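PDB 3VWA: cytoplasmic export protein 1 from Saccharomyces cerevisiae, which binds tRNA and, as a component of the nuclear tRNA export machinery, may collect tRNAs from export receptors at the nuclear pore and deliver them to translation. Local coordinates for residues A[209-214]-A[226-231]; A[267-272]-A[328-333]; A[348-351]-A[357-360]. One frame throughout, in Å; residues are numbered along the deposited sequence.

Interaction 1: A[209-214]-A[226-231]; sequences IVNVNM and RKRLEN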
loop_
_atom_site.group_PDB
_atom_site.type_symbol
_atom_site.label_atom_id
_atom_site.label_comp_id
_atom_site.label_asym_id
_atom_site.label_seq_id
_atom_site.Cartn_x
_atom_site.Cartn_y
_atom_site.Cartn_z
ATOM N N ILE A 209 1.465 -34.456 3.994
ATOM C CA ILE A 209 0.271 -35.280 3.832
ATOM C C ILE A 209 0.002 -36.181 5.036
ATOM O O ILE A 209 -1.122 -36.251 5.543
ATOM C CB ILE A 209 0.264 -36.075 2.504
ATOM C CG1 ILE A 209 -0.282 -35.197 1.375
ATOM C CG2 ILE A 209 -0.623 -37.298 2.633
ATOM C CD1 ILE A 209 -0.058 -35.764 -0.021
ATOM N N VAL A 210 1.032 -36.836 5.540
ATOM C CA VAL A 210 0.763 -37.874 6.516
ATOM C C VAL A 210 0.488 -37.210 7.839
ATOM O O VAL A 210 -0.437 -37.611 8.569
ATOM C CB VAL A 210 1.912 -38.882 6.643
ATOM C CG1 VAL A 210 1.783 -39.654 7.948
ATOM C CG2 VAL A 210 1.923 -39.820 5.435
ATOM N N ASN A 211 1.304 -36.217 8.161
ATOM C CA ASN A 211 1.136 -35.500 9.410
ATOM C C ASN A 211 -0.287 -34.958 9.556
ATOM O O ASN A 211 -0.938 -35.185 10.576
ATOM C CB ASN A 211 2.211 -34.422 9.554
ATOM C CG ASN A 211 3.600 -35.027 9.749
ATOM O OD1 ASN A 211 3.754 -35.975 10.507
ATOM N ND2 ASN A 211 4.609 -34.488 9.063
ATOM N N VAL A 212 -0.795 -34.302 8.518
ATOM C CA VAL A 212 -2.147 -33.740 8.551
ATOM C C VAL A 212 -3.221 -34.817 8.738
ATOM O O VAL A 212 -4.245 -34.584 9.421
ATOM C CB VAL A 212 -2.413 -32.892 7.288
ATOM C CG1 VAL A 212 -3.894 -32.588 7.098
ATOM C CG2 VAL A 212 -1.604 -31.597 7.343
ATOM N N ASN A 213 -2.995 -35.990 8.128
ATOM C CA ASN A 213 -3.927 -37.106 8.256
ATOM C C ASN A 213 -3.989 -37.615 9.663
ATOM O O ASN A 213 -5.052 -37.937 10.167
ATOM C CB ASN A 213 -3.536 -38.252 7.350
ATOM C CG ASN A 213 -4.036 -38.054 5.974
ATOM O OD1 ASN A 213 -4.947 -37.265 5.751
ATOM N ND2 ASN A 213 -3.450 -38.762 5.025
HETATM N N MSE A 214 -2.829 -37.677 10.289
HETATM C CA MSE A 214 -2.713 -38.105 11.664
HETATM C C MSE A 214 -3.564 -37.237 12.565
HETATM O O MSE A 214 -4.390 -37.758 13.319
HETATM C CB MSE A 214 -1.242 -38.025 12.009
HETATM C CG MSE A 214 -0.457 -39.107 11.259
HETATM SE SE MSE A 214 1.298 -39.245 12.157
HETATM C CE MSE A 214 1.904 -41.046 11.564
ATOM N N ARG A 226 3.263 -30.276 15.455
ATOM C CA ARG A 226 4.093 -29.101 15.264
ATOM C C ARG A 226 5.611 -29.442 15.073
ATOM O O ARG A 226 6.263 -28.940 14.169
ATOM C CB ARG A 226 3.879 -28.210 16.473
ATOM C CG ARG A 226 4.398 -26.814 16.311
ATOM C CD ARG A 226 3.859 -25.938 17.407
ATOM N NE ARG A 226 4.542 -24.659 17.320
ATOM C CZ ARG A 226 4.724 -23.849 18.350
ATOM N NH1 ARG A 226 5.371 -22.693 18.175
ATOM N NH2 ARG A 226 4.252 -24.208 19.549
ATOM N N LYS A 227 6.167 -30.273 15.943
ATOM C CA LYS A 227 7.564 -30.701 15.823
ATOM C C LYS A 227 7.849 -31.459 14.523
ATOM O O LYS A 227 8.965 -31.419 14.045
ATOM C CB LYS A 227 7.986 -31.573 17.019
ATOM C CG LYS A 227 7.506 -31.033 18.349
ATOM C CD LYS A 227 8.381 -31.459 19.516
ATOM C CE LYS A 227 7.992 -30.670 20.774
ATOM N NZ LYS A 227 8.660 -31.188 22.003
ATOM N N ARG A 228 6.849 -32.141 13.959
ATOM C CA ARG A 228 7.058 -32.930 12.735
ATOM C C ARG A 228 7.178 -32.004 11.540
ATOM O O ARG A 228 8.124 -32.088 10.726
ATOM C CB ARG A 228 5.920 -33.944 12.536
ATOM C CG ARG A 228 5.979 -35.064 13.552
ATOM C CD ARG A 228 4.690 -35.863 13.612
ATOM N NE ARG A 228 4.841 -37.081 14.411
ATOM C CZ ARG A 228 4.814 -38.326 13.927
ATOM N NH1 ARG A 228 4.622 -38.553 12.636
ATOM N NH2 ARG A 228 4.958 -39.360 14.748
ATOM N N LEU A 229 6.218 -31.093 11.469
ATOM C CA LEU A 229 6.131 -30.102 10.427
ATOM C C LEU A 229 7.370 -29.206 10.462
ATOM O O LEU A 229 7.969 -28.914 9.423
ATOM C CB LEU A 229 4.834 -29.287 10.660
ATOM C CG LEU A 229 3.747 -29.230 9.577
ATOM C CD1 LEU A 229 3.255 -30.599 9.133
ATOM C CD2 LEU A 229 2.558 -28.337 9.973
ATOM N N GLU A 230 7.767 -28.791 11.662
ATOM C CA GLU A 230 8.951 -27.948 11.815
ATOM C C GLU A 230 10.190 -28.608 11.234
ATOM O O GLU A 230 11.140 -27.925 10.819
ATOM C CB GLU A 230 9.180 -27.562 13.267
ATOM C CG GLU A 230 8.218 -26.465 13.711
ATOM C CD GLU A 230 8.269 -26.146 15.194
ATOM O OE1 GLU A 230 9.241 -26.502 15.883
ATOM O OE2 GLU A 230 7.310 -25.524 15.679
ATOM N N ASN A 231 10.148 -29.936 11.174
ATOM C CA ASN A 231 11.243 -30.696 10.642
ATOM C C ASN A 231 11.227 -30.898 9.135
ATOM O O ASN A 231 12.254 -31.248 8.544
ATOM C CB ASN A 231 11.360 -32.039 11.352
ATOM C CG ASN A 231 12.692 -32.197 12.032
ATOM O OD1 ASN A 231 12.972 -31.523 13.042
ATOM N ND2 ASN A 231 13.555 -33.061 11.460
#

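Interaction 2: A[267-272]-A[328-333]; sequences NLYLES and VLDLTS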
loop_
_atom_site.group_PDB
_atom_site.type_symbol
_atom_site.label_atom_id
_atom_site.label_comp_id
_atom_site.label_asym_id
_atom_site.label_seq_id
_atom_site.Cartn_x
_atom_site.Cartn_y
_atom_site.Cartn_z
ATOM N N ASN A 267 16.737 -8.645 -0.169
ATOM C CA ASN A 267 17.255 -9.711 -1.058
ATOM C C ASN A 267 16.136 -10.626 -1.515
ATOM O O ASN A 267 16.126 -11.111 -2.658
ATOM C CB ASN A 267 18.290 -10.580 -0.386
ATOM C CG ASN A 267 19.668 -9.970 -0.413
ATOM O OD1 ASN A 267 20.376 -10.033 0.590
ATOM N ND2 ASN A 267 20.080 -9.398 -1.562
ATOM N N LEU A 268 15.241 -10.903 -0.583
ATOM C CA LEU A 268 14.004 -11.583 -0.903
ATOM C C LEU A 268 13.113 -10.823 -1.893
ATOM O O LEU A 268 12.440 -11.449 -2.740
ATOM C CB LEU A 268 13.198 -11.750 0.361
ATOM C CG LEU A 268 13.659 -12.734 1.409
ATOM C CD1 LEU A 268 12.689 -12.563 2.575
ATOM C CD2 LEU A 268 13.668 -14.192 0.880
ATOM N N TYR A 269 13.035 -9.493 -1.729
ATOM C CA TYR A 269 12.330 -8.650 -2.705
ATOM C C TYR A 269 12.955 -8.677 -4.103
ATOM O O TYR A 269 12.242 -8.757 -5.093
ATOM C CB TYR A 269 12.256 -7.206 -2.224
ATOM C CG TYR A 269 11.555 -6.203 -3.135
ATOM C CD1 TYR A 269 12.260 -5.502 -4.114
ATOM C CD2 TYR A 269 10.228 -5.890 -2.947
ATOM C CE1 TYR A 269 11.656 -4.553 -4.905
ATOM C CE2 TYR A 269 9.631 -4.911 -3.693
ATOM C CZ TYR A 269 10.340 -4.263 -4.676
ATOM O OH TYR A 269 9.746 -3.276 -5.430
ATOM N N LEU A 270 14.283 -8.606 -4.175
ATOM C CA LEU A 270 15.019 -8.782 -5.434
ATOM C C LEU A 270 14.919 -10.215 -6.074
ATOM O O LEU A 270 14.566 -10.347 -7.284
ATOM C CB LEU A 270 16.469 -8.348 -5.252
ATOM C CG LEU A 270 16.625 -6.850 -4.924
ATOM C CD1 LEU A 270 18.114 -6.500 -4.803
ATOM C CD2 LEU A 270 15.907 -5.961 -5.974
ATOM N N GLU A 271 15.151 -11.255 -5.261
ATOM C CA GLU A 271 15.261 -12.624 -5.766
ATOM C C GLU A 271 13.910 -13.366 -5.919
ATOM O O GLU A 271 13.838 -14.337 -6.691
ATOM C CB GLU A 271 16.205 -13.502 -4.916
ATOM C CG GLU A 271 17.496 -12.842 -4.398
ATOM C CD GLU A 271 18.720 -13.031 -5.286
ATOM O OE1 GLU A 271 18.782 -12.398 -6.368
ATOM O OE2 GLU A 271 19.639 -13.804 -4.881
ATOM N N SER A 272 12.899 -12.979 -5.132
ATOM C CA SER A 272 11.531 -13.575 -5.149
ATOM C C SER A 272 10.466 -12.570 -4.789
ATOM O O SER A 272 9.722 -12.723 -3.808
ATOM C CB SER A 272 11.357 -14.778 -4.232
ATOM O OG SER A 272 12.427 -14.910 -3.335
ATOM N N VAL A 328 9.701 0.762 -0.419
ATOM C CA VAL A 328 8.616 1.393 0.278
ATOM C C VAL A 328 7.688 2.029 -0.795
ATOM O O VAL A 328 6.463 1.905 -0.711
ATOM C CB VAL A 328 9.146 2.417 1.300
ATOM C CG1 VAL A 328 8.152 3.528 1.526
ATOM C CG2 VAL A 328 9.451 1.745 2.623
ATOM N N LEU A 329 8.287 2.703 -1.771
ATOM C CA LEU A 329 7.519 3.435 -2.807
ATOM C C LEU A 329 6.729 2.475 -3.649
ATOM O O LEU A 329 5.577 2.761 -3.967
ATOM C CB LEU A 329 8.408 4.251 -3.759
ATOM C CG LEU A 329 9.133 5.449 -3.190
ATOM C CD1 LEU A 329 10.248 5.894 -4.153
ATOM C CD2 LEU A 329 8.092 6.517 -2.890
ATOM N N ASP A 330 7.362 1.361 -4.007
ATOM C CA ASP A 330 6.674 0.240 -4.670
ATOM C C ASP A 330 5.534 -0.321 -3.847
ATOM O O ASP A 330 4.405 -0.361 -4.295
ATOM C CB ASP A 330 7.638 -0.919 -5.030
ATOM C CG ASP A 330 6.918 -2.096 -5.752
ATOM O OD1 ASP A 330 7.409 -3.243 -5.677
ATOM O OD2 ASP A 330 5.878 -1.890 -6.429
ATOM N N LEU A 331 5.805 -0.752 -2.627
ATOM C CA LEU A 331 4.769 -1.492 -1.902
ATOM C C LEU A 331 3.623 -0.606 -1.416
ATOM O O LEU A 331 2.501 -1.094 -1.296
ATOM C CB LEU A 331 5.363 -2.280 -0.748
ATOM C CG LEU A 331 6.275 -3.439 -1.145
ATOM C CD1 LEU A 331 6.785 -4.057 0.131
ATOM C CD2 LEU A 331 5.555 -4.477 -2.012
ATOM N N THR A 332 3.930 0.650 -1.079
ATOM C CA THR A 332 2.912 1.612 -0.604
ATOM C C THR A 332 1.974 1.864 -1.769
ATOM O O THR A 332 0.760 1.791 -1.608
ATOM C CB THR A 332 3.468 2.989 -0.123
ATOM O OG1 THR A 332 4.458 3.480 -1.023
ATOM C CG2 THR A 332 4.101 2.904 1.293
ATOM N N SER A 333 2.538 2.109 -2.939
ATOM C CA SER A 333 1.731 2.324 -4.130
ATOM C C SER A 333 0.889 1.091 -4.442
ATOM O O SER A 333 -0.310 1.208 -4.637
ATOM C CB SER A 333 2.593 2.689 -5.335
ATOM O OG SER A 333 1.831 2.571 -6.541
#

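Interaction 3: A[348-351]-A[357-360]; sequences QSFK and VRFL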
loop_
_atom_site.group_PDB
_atom_site.type_symbol
_atom_site.label_atom_id
_atom_site.label_comp_id
_atom_site.label_asym_id
_atom_site.label_seq_id
_atom_site.Cartn_x
_atom_site.Cartn_y
_atom_site.Cartn_z
ATOM N N GLN A 348 11.916 14.611 3.497
ATOM C CA GLN A 348 13.281 14.409 3.946
ATOM C C GLN A 348 14.111 13.840 2.813
ATOM O O GLN A 348 15.274 14.236 2.546
ATOM C CB GLN A 348 13.194 13.389 5.097
ATOM C CG GLN A 348 13.844 13.792 6.411
ATOM C CD GLN A 348 14.326 12.573 7.213
ATOM O OE1 GLN A 348 13.714 11.496 7.191
ATOM N NE2 GLN A 348 15.451 12.736 7.903
ATOM N N SER A 349 13.507 12.907 2.088
ATOM C CA SER A 349 14.224 12.318 0.991
ATOM C C SER A 349 14.475 13.288 -0.169
ATOM O O SER A 349 15.500 13.186 -0.803
ATOM C CB SER A 349 13.607 10.982 0.596
ATOM O OG SER A 349 12.391 11.159 -0.103
ATOM N N PHE A 350 13.594 14.273 -0.373
ATOM C CA PHE A 350 13.816 15.367 -1.355
ATOM C C PHE A 350 14.927 16.342 -0.959
ATOM O O PHE A 350 15.643 16.864 -1.822
ATOM C CB PHE A 350 12.494 16.105 -1.685
ATOM C CG PHE A 350 11.759 15.521 -2.895
ATOM C CD1 PHE A 350 12.095 15.927 -4.193
ATOM C CD2 PHE A 350 10.799 14.515 -2.746
ATOM C CE1 PHE A 350 11.486 15.378 -5.328
ATOM C CE2 PHE A 350 10.167 13.975 -3.878
ATOM C CZ PHE A 350 10.492 14.412 -5.172
ATOM N N LYS A 351 15.095 16.545 0.344
ATOM C CA LYS A 351 16.187 17.353 0.873
ATOM C C LYS A 351 17.519 16.599 0.812
ATOM O O LYS A 351 18.565 17.213 0.934
ATOM C CB LYS A 351 15.956 17.714 2.346
ATOM C CG LYS A 351 14.756 18.575 2.705
ATOM C CD LYS A 351 14.839 18.880 4.197
ATOM C CE LYS A 351 13.978 20.061 4.610
ATOM N NZ LYS A 351 12.545 19.681 4.811
ATOM N N VAL A 357 18.926 8.860 -5.211
ATOM C CA VAL A 357 17.687 9.018 -4.516
ATOM C C VAL A 357 16.697 9.839 -5.363
ATOM O O VAL A 357 15.558 9.438 -5.572
ATOM C CB VAL A 357 17.874 9.711 -3.135
ATOM C CG1 VAL A 357 16.538 10.118 -2.553
ATOM C CG2 VAL A 357 18.581 8.773 -2.141
ATOM N N ARG A 358 17.146 11.014 -5.771
ATOM C CA ARG A 358 16.348 11.945 -6.530
ATOM C C ARG A 358 15.864 11.307 -7.866
ATOM O O ARG A 358 14.700 11.451 -8.205
ATOM C CB ARG A 358 17.134 13.234 -6.788
ATOM C CG ARG A 358 16.376 14.219 -7.674
ATOM C CD ARG A 358 15.106 14.736 -7.001
ATOM N NE ARG A 358 15.406 15.573 -5.829
ATOM C CZ ARG A 358 15.768 16.866 -5.859
ATOM N NH1 ARG A 358 15.965 17.542 -4.706
ATOM N NH2 ARG A 358 15.897 17.500 -7.033
ATOM N N PHE A 359 16.716 10.579 -8.590
ATOM C CA PHE A 359 16.193 9.839 -9.773
ATOM C C PHE A 359 15.019 8.905 -9.345
ATOM O O PHE A 359 13.992 8.755 -10.036
ATOM C CB PHE A 359 17.297 8.973 -10.388
ATOM C CG PHE A 359 18.286 9.723 -11.275
ATOM C CD1 PHE A 359 17.870 10.355 -12.462
ATOM C CD2 PHE A 359 19.659 9.739 -10.954
ATOM C CE1 PHE A 359 18.806 10.999 -13.289
ATOM C CE2 PHE A 359 20.578 10.411 -11.761
ATOM C CZ PHE A 359 20.151 11.025 -12.936
ATOM N N LEU A 360 15.180 8.246 -8.191
ATOM C CA LEU A 360 14.137 7.319 -7.777
ATOM C C LEU A 360 12.810 8.078 -7.513
ATOM O O LEU A 360 11.724 7.583 -7.910
ATOM C CB LEU A 360 14.564 6.508 -6.557
ATOM C CG LEU A 360 13.501 5.620 -5.950
ATOM C CD1 LEU A 360 12.868 4.524 -6.862
ATOM C CD2 LEU A 360 14.116 5.038 -4.696
HETATM O O HOH W 1 16.381 13.869 -3.523
#

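Interaction 1: A[209-214]-A[226-231]
N211 and R228 face each other across an antiparallel helical hairpin, their CA atoms 7.3 Å apart. The short axes of 209-214 and 226-231 approach to 10.2 Å and run at 169° to one another, so the chain leaves helix 209-216, turns through a few residues and comes back along helix 222-231. The hairpin probably belongs to the helical lobe of the kinase-like domain; R226 and L229 lean on A118 and L117 of helix 106-122 there.

N211 sits in the middle of the contact. Its CG lies beside the backbone N and anti to the carbonyl carbon (chi1 -68°), which sends the amide out toward the second helix. The amide meets the R228 side chain at a slant: OD1 of N211 comes to 3.2 Å from CD of R228, and R228 NH1 also gives OD1 a nearly straight but long, weak hydrogen bond of 3.5 Å. OD1 lies in the guanidinium plane at its edge, while the amide as a whole stands almost upright to that plane. NE of the same arginine turns back to N224 OD1 in another weak bond, so NH1 and NE each have one weak bond, and the guanidinium is only loosely held by them.

Apolar contact fills in around this. L229 and N211 lie head to tail beside each other, CD1 of L229 reaching 4.0 Å from CB of N211, and L229 is further covered by W208 and W235. The extended chain of M214, modelled as selenomethionine, runs nearly perpendicular to R228, and its SE approaches NH1 of R228 obliquely at 3.4 Å.

Interaction 2: A[267-272]-A[328-333]
Y269 reaches from helix 255-271 to D330 and L331 on helix 321-335, and these three side chains make the whole contact. The two backbones stay well apart: even the nearest CA atoms, those of Y269 and L331, are 10.4 Å from each other. The contact thus spans two helices of the all-helical part that follows the kinase-like domain, with the long tyrosine side chain bridging the distance.

The polar part is a single hydrogen bond, from Y269 OH to D330 OD1. It is modelled at 2.4 Å, so short that the exact length is doubtful, though the pairing itself is plain. Both side chains extend with CG anti to their own backbone N (chi1 180° for Y269, -179° for D330), which carries hydroxyl and carboxylate toward each other. OD1 lies near the plane of the ring, at its edge, and the carboxylate is turned steeply against that plane.

The apolar part is slight. CD2 of L331 comes up to the ring edge near CE2 of Y269, at 4.4 Å. L331 also touches R273.

Inside helix 321-335, T332 bonds back to V328 O with both its backbone N and its OG1, the latter at 2.6 Å; one donor stands above the carbonyl plane and the other below it. On other sides of this helix V328 packs on helix 283-303 and L329 on helix 355-368.

Charge completes the account. D330 OD1 also forms a salt bridge with NH2 of R273, just beyond the end of the tyrosine's helix. A neutral phenol donor and a cationic guanidinium thus share one carboxylate oxygen, which would probably favour an ionised D330 and hold its carboxylate toward the earlier helix.

Interaction 3: A[348-351]-A[357-360]
F350 O accepts a hydrogen bond of 3.0 Å from NH1 of R358. The nitrogen lies in the carbonyl plane, and the oxygen sits at the edge of the guanidinium, in its plane, so the flat donor is well aimed; the N-H...O angle is 158°. A second link passes through water: the molecule donates to S349 O at 2.9 Å and accepts from R358 NE at 3.0 Å. One arginine thereby serves two successive carbonyls of helix 342-351.

The side chain gets there by folding. CG of R358 leaves anti to the backbone N, and bends at chi2 and chi3 (65° and 67°) then swing the guanidinium over to the other helix. On the way NE passes obliquely by the F350 ring, 3.7 Å from CD1, with ring and guanidinium turned by 30°. A leucine at R358 would probably leave F350 O without its donor and the water without its NE partner.

Beside this, V357 points its CB toward the first helix and brings CG1 to 3.7 Å from S349 O. The hydroxyl of S349 bonds back to I346 O in its own helix.

Helix 374-387 covers F350 through I381 and F385, while H384 touches R358. On another side S349 and V357 reach L325 and V322 of helix 321-335. Two consecutive helices joined by a short turn, with further helices stacked around them, are consistent with the alpha-solenoid architecture of HEAT-repeat proteins.

How the interactions relate
From the N terminus the three contacts come in series, with none crossing or enclosing another. Interaction 1 closes a hairpin with 11 residues between its segments, in what is probably the kinase-like domain. Interaction 2 spans 55 residues, bringing helix 255-271 against helix 321-335, and interaction 3 closes the brief turn between helices 342-351 and 355-368. Interaction 1 stands apart: its nearest atoms are about 17 Å from interaction 2 and about 37 Å from interaction 3. The later two touch, L329 CD1 lying 3.7 Å from L360 CG, so helix 321-335 joins them. Together they follow the chain from the kinase-like domain into the helical solenoid.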